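PDB 5MQO: Non-reducing end beta-L-arabinofuranosidase from Bacteroides thetaiotaomicron, which probably hydrolyses glycosidic bonds in complex plant pectin, as a GH127 family glycoside hydrolase of a gut bacterium. Local coordinates for residues C341-T353 and I360-Q372. Residues are numbered along the deposited sequence; the frame is centred on the assembly and turned at random.
Sequences CGALYDGTSPDGT and IQKVHQSYGRPYQ
Asp351 and Arg369 form a salt bridge, NH1 meeting OD2 at 3.0 Å, that joins the loop after strand 347-349 to the turn starting at Arg369, beside a twisted antiparallel beta hairpin. The carboxylate lies at the guanidinium edge, whereas NH1 reaches OD2 from above the carboxylate plane, the two planes being 67° apart. A bend at chi3 (-34°) turns the arginine end back toward Asp351, and CG packs against the aspartate CB. With an alanine at Asp351, Arg369 NH1 is likely to lose its anion and the guanidinium to turn more freely. Next to it, Leu344 sets CD1 against Gly368 CA at 3.6 Å, while CD2 meets the amide end of Gln372, the side chains crossing at about a right angle. That amide is fixed by Arg369 N, which donates to Gln372 OE1 at 2.9 Å. On the sheet face carrying Ser349 and Val363, Val363 CG1 touches Ser349 CB at 3.5 Å. Paired backbone bonds tie Gly347 to Val363 and Ser349 to Gln361; beyond the corner, a classic bulge (Ala343, Leu344, Ser366) and a G1 bulge (Gln365, Ser366, Leu344) share the Leu344–Ser366 pair. Ser349 OG bonds Asp279 and Tyr367 OH bonds Asn301, tying the hairpin to helix 297-314 within the catalytic domain. Backbone bonding thus sets the register, with one ion pair where Arg369 is solvent-exposed.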
loop_
_atom_site.group_PDB
_atom_site.type_symbol
_atom_site.label_atom_id
_atom_site.label_comp_id
_atom_site.label_asym_id
_atom_site.label_seq_id
_atom_site.Cartn_x
_atom_site.Cartn_y
_atom_site.Cartn_z
ATOM N N CYS A 341 3.984 0.323 -8.868
ATOM C CA CYS A 341 4.016 -0.677 -9.882
ATOM C C CYS A 341 3.327 -0.186 -11.167
ATOM O O CYS A 341 2.228 0.359 -11.127
ATOM C CB CYS A 341 3.358 -1.955 -9.347
ATOM S SG CYS A 341 4.167 -2.671 -7.884
ATOM N N GLY A 342 3.976 -0.429 -12.299
ATOM C CA GLY A 342 3.425 -0.142 -13.598
ATOM C C GLY A 342 4.181 1.005 -14.235
ATOM O O GLY A 342 3.908 2.159 -13.967
ATOM N N ALA A 343 5.121 0.627 -15.085
ATOM C CA ALA A 343 6.003 1.482 -15.848
ATOM C C ALA A 343 5.445 2.035 -17.144
ATOM O O ALA A 343 6.029 2.976 -17.687
ATOM C CB ALA A 343 7.213 0.658 -16.221
ATOM N N LEU A 344 4.393 1.416 -17.696
ATOM C CA LEU A 344 3.939 1.722 -19.072
ATOM C C LEU A 344 2.526 2.209 -19.017
ATOM O O LEU A 344 1.663 1.542 -18.468
ATOM C CB LEU A 344 4.001 0.508 -20.004
ATOM C CG LEU A 344 5.280 -0.339 -20.029
ATOM C CD1 LEU A 344 5.008 -1.683 -20.676
ATOM C CD2 LEU A 344 6.444 0.339 -20.725
ATOM N N TYR A 345 2.314 3.388 -19.582
ATOM C CA TYR A 345 0.980 3.861 -19.954
ATOM C C TYR A 345 0.430 2.899 -21.025
ATOM O O TYR A 345 -0.685 2.404 -20.891
ATOM C CB TYR A 345 1.043 5.312 -20.506
ATOM C CG TYR A 345 1.213 6.426 -19.450
ATOM C CD1 TYR A 345 2.357 6.521 -18.644
ATOM C CD2 TYR A 345 0.223 7.404 -19.279
ATOM C CE1 TYR A 345 2.483 7.533 -17.694
ATOM C CE2 TYR A 345 0.359 8.413 -18.344
ATOM C CZ TYR A 345 1.484 8.476 -17.556
ATOM O OH TYR A 345 1.597 9.477 -16.633
ATOM N N ASP A 346 1.211 2.645 -22.075
ATOM C CA ASP A 346 0.824 1.752 -23.161
ATOM C C ASP A 346 2.037 0.965 -23.592
ATOM O O ASP A 346 3.130 1.469 -23.499
ATOM C CB ASP A 346 0.353 2.535 -24.391
ATOM C CG ASP A 346 -0.804 3.485 -24.109
ATOM O OD1 ASP A 346 -1.950 3.078 -23.773
ATOM O OD2 ASP A 346 -0.566 4.681 -24.288
ATOM N N GLY A 347 1.869 -0.241 -24.105
ATOM C CA GLY A 347 2.997 -0.985 -24.653
ATOM C C GLY A 347 2.596 -2.338 -25.214
ATOM O O GLY A 347 1.405 -2.597 -25.479
ATOM N N THR A 348 3.586 -3.212 -25.372
ATOM C CA THR A 348 3.366 -4.546 -25.919
ATOM C C THR A 348 3.965 -5.602 -24.998
ATOM O O THR A 348 4.984 -5.363 -24.386
ATOM C CB THR A 348 3.989 -4.684 -27.315
ATOM O OG1 THR A 348 5.317 -4.157 -27.299
ATOM C CG2 THR A 348 3.201 -3.909 -28.313
ATOM N N SER A 349 3.299 -6.756 -24.922
ATOM C CA SER A 349 3.742 -7.940 -24.185
ATOM C C SER A 349 3.641 -9.227 -25.058
ATOM O O SER A 349 2.609 -9.471 -25.711
ATOM C CB SER A 349 2.890 -8.119 -22.936
ATOM O OG SER A 349 3.401 -9.151 -22.119
ATOM N N PRO A 350 4.706 -10.015 -25.153
ATOM C CA PRO A 350 6.070 -9.631 -24.800
ATOM C C PRO A 350 6.732 -8.544 -25.721
ATOM O O PRO A 350 6.236 -8.243 -26.824
ATOM C CB PRO A 350 6.808 -10.951 -24.941
ATOM C CG PRO A 350 6.130 -11.618 -26.092
ATOM C CD PRO A 350 4.682 -11.220 -26.007
ATOM N N ASP A 351 7.862 -8.013 -25.249
ATOM C CA ASP A 351 8.595 -6.888 -25.870
ATOM C C ASP A 351 9.949 -7.372 -26.393
ATOM O O ASP A 351 10.900 -7.583 -25.624
ATOM C CB ASP A 351 8.799 -5.742 -24.839
ATOM C CG ASP A 351 9.381 -4.460 -25.445
ATOM O OD1 ASP A 351 9.672 -4.411 -26.641
ATOM O OD2 ASP A 351 9.548 -3.474 -24.708
ATOM N N GLY A 352 10.010 -7.550 -27.708
ATOM C CA GLY A 352 11.255 -7.828 -28.428
ATOM C C GLY A 352 11.753 -9.252 -28.384
ATOM O O GLY A 352 12.889 -9.491 -28.738
ATOM N N THR A 353 10.906 -10.192 -27.957
ATOM C CA THR A 353 11.273 -11.618 -27.835
ATOM C C THR A 353 10.548 -12.566 -28.819
ATOM O O THR A 353 11.016 -13.681 -29.037
ATOM C CB THR A 353 10.967 -12.152 -26.418
ATOM O OG1 THR A 353 9.577 -11.986 -26.153
ATOM C CG2 THR A 353 11.752 -11.429 -25.351
ATOM N N ILE A 360 1.875 -10.991 -30.074
ATOM C CA ILE A 360 2.251 -9.746 -29.390
ATOM C C ILE A 360 1.021 -8.866 -29.149
ATOM O O ILE A 360 0.391 -8.392 -30.085
ATOM C CB ILE A 360 3.321 -8.970 -30.173
ATOM C CG1 ILE A 360 4.560 -9.852 -30.359
ATOM C CG2 ILE A 360 3.694 -7.674 -29.447
ATOM C CD1 ILE A 360 5.548 -9.311 -31.359
ATOM N N GLN A 361 0.687 -8.644 -27.881
ATOM C CA GLN A 361 -0.539 -7.938 -27.523
ATOM C C GLN A 361 -0.236 -6.557 -26.983
ATOM O O GLN A 361 0.853 -6.318 -26.499
ATOM C CB GLN A 361 -1.258 -8.708 -26.438
ATOM C CG GLN A 361 -1.774 -10.082 -26.837
ATOM C CD GLN A 361 -2.282 -10.878 -25.648
ATOM O OE1 GLN A 361 -2.092 -10.495 -24.476
ATOM N NE2 GLN A 361 -2.907 -11.989 -25.936
ATOM N N LYS A 362 -1.208 -5.652 -27.048
ATOM C CA LYS A 362 -1.150 -4.392 -26.284
ATOM C C LYS A 362 -1.380 -4.610 -24.774
ATOM O O LYS A 362 -2.150 -5.476 -24.372
ATOM C CB LYS A 362 -2.120 -3.340 -26.844
ATOM C CG LYS A 362 -1.600 -2.683 -28.122
ATOM C CD LYS A 362 -2.710 -2.141 -29.006
ATOM C CE LYS A 362 -3.516 -1.078 -28.286
ATOM N NZ LYS A 362 -4.859 -0.944 -28.896
ATOM N N VAL A 363 -0.670 -3.819 -23.959
ATOM C CA VAL A 363 -0.921 -3.705 -22.509
ATOM C C VAL A 363 -1.169 -2.236 -22.188
ATOM O O VAL A 363 -0.932 -1.363 -23.014
ATOM C CB VAL A 363 0.245 -4.281 -21.661
ATOM C CG1 VAL A 363 0.537 -5.712 -22.068
ATOM C CG2 VAL A 363 1.527 -3.456 -21.783
ATOM N N HIS A 364 -1.652 -1.949 -20.992
ATOM C CA HIS A 364 -1.820 -0.551 -20.556
ATOM C C HIS A 364 -1.805 -0.462 -19.030
ATOM O O HIS A 364 -2.263 -1.369 -18.367
ATOM C CB HIS A 364 -3.096 0.084 -21.154
ATOM C CG HIS A 364 -4.379 -0.400 -20.529
ATOM N ND1 HIS A 364 -4.662 -1.737 -20.335
ATOM C CD2 HIS A 364 -5.459 0.280 -20.065
ATOM C CE1 HIS A 364 -5.853 -1.860 -19.782
ATOM N NE2 HIS A 364 -6.356 -0.652 -19.600
ATOM N N GLN A 365 -1.257 0.621 -18.493
ATOM C CA GLN A 365 -1.201 0.861 -17.050
ATOM C C GLN A 365 -0.585 -0.382 -16.440
ATOM O O GLN A 365 -1.130 -1.023 -15.525
ATOM C CB GLN A 365 -2.598 1.178 -16.513
ATOM C CG GLN A 365 -3.437 2.007 -17.489
ATOM C CD GLN A 365 -4.542 2.813 -16.840
ATOM O OE1 GLN A 365 -5.031 2.481 -15.770
ATOM N NE2 GLN A 365 -4.926 3.896 -17.491
ATOM N N SER A 366 0.586 -0.690 -16.991
ATOM C CA SER A 366 1.118 -2.033 -16.999
ATOM C C SER A 366 2.589 -2.189 -16.612
ATOM O O SER A 366 3.424 -1.282 -16.795
ATOM C CB SER A 366 0.923 -2.633 -18.396
ATOM O OG SER A 366 1.562 -3.884 -18.524
ATOM N N TYR A 367 2.887 -3.393 -16.117
ATOM C CA TYR A 367 4.243 -3.838 -15.899
ATOM C C TYR A 367 4.943 -3.834 -17.242
ATOM O O TYR A 367 4.308 -4.022 -18.240
ATOM C CB TYR A 367 4.242 -5.252 -15.287
ATOM C CG TYR A 367 3.943 -5.306 -13.802
ATOM C CD1 TYR A 367 4.832 -4.747 -12.881
ATOM C CD2 TYR A 367 2.784 -5.932 -13.297
ATOM C CE1 TYR A 367 4.586 -4.783 -11.504
ATOM C CE2 TYR A 367 2.539 -5.981 -11.922
ATOM C CZ TYR A 367 3.452 -5.399 -11.029
ATOM O OH TYR A 367 3.263 -5.414 -9.664
ATOM N N GLY A 368 6.252 -3.603 -17.250
ATOM C CA GLY A 368 7.096 -3.578 -18.476
ATOM C C GLY A 368 8.083 -4.716 -18.449
ATOM O O GLY A 368 7.861 -5.694 -17.702
ATOM N N ARG A 369 9.139 -4.609 -19.270
ATOM C CA ARG A 369 10.270 -5.551 -19.283
ATOM C C ARG A 369 10.984 -5.510 -17.947
ATOM O O ARG A 369 10.925 -4.493 -17.259
ATOM C CB ARG A 369 11.324 -5.162 -20.327
ATOM C CG ARG A 369 10.939 -5.344 -21.808
ATOM C CD ARG A 369 12.136 -5.104 -22.758
ATOM N NE ARG A 369 13.030 -4.055 -22.241
ATOM C CZ ARG A 369 12.867 -2.756 -22.445
ATOM N NH1 ARG A 369 11.884 -2.296 -23.199
ATOM N NH2 ARG A 369 13.707 -1.897 -21.906
ATOM N N PRO A 370 11.675 -6.597 -17.571
ATOM C CA PRO A 370 12.526 -6.534 -16.397
ATOM C C PRO A 370 13.492 -5.329 -16.452
ATOM O O PRO A 370 13.990 -4.968 -17.536
ATOM C CB PRO A 370 13.319 -7.858 -16.451
ATOM C CG PRO A 370 12.603 -8.752 -17.405
ATOM C CD PRO A 370 11.523 -7.971 -18.076
ATOM N N TYR A 371 13.722 -4.704 -15.299
ATOM C CA TYR A 371 14.515 -3.493 -15.192
ATOM C C TYR A 371 14.105 -2.318 -16.107
ATOM O O TYR A 371 14.928 -1.417 -16.356
ATOM C CB TYR A 371 15.993 -3.829 -15.389
ATOM C CG TYR A 371 16.400 -5.037 -14.621
ATOM C CD1 TYR A 371 16.541 -4.995 -13.223
ATOM C CD2 TYR A 371 16.597 -6.254 -15.267
ATOM C CE1 TYR A 371 16.888 -6.141 -12.503
ATOM C CE2 TYR A 371 16.972 -7.389 -14.564
ATOM C CZ TYR A 371 17.105 -7.334 -13.180
ATOM O OH TYR A 371 17.442 -8.486 -12.516
ATOM N N GLN A 372 12.874 -2.291 -16.609
ATOM C CA GLN A 372 12.428 -1.144 -17.397
ATOM C C GLN A 372 11.689 -0.202 -16.458
ATOM O O GLN A 372 10.488 -0.376 -16.202
ATOM C CB GLN A 372 11.550 -1.569 -18.576
ATOM C CG GLN A 372 10.960 -0.416 -19.371
ATOM C CD GLN A 372 10.065 -0.870 -20.500
ATOM O OE1 GLN A 372 9.503 -1.987 -20.503
ATOM N NE2 GLN A 372 9.915 0.002 -21.481
#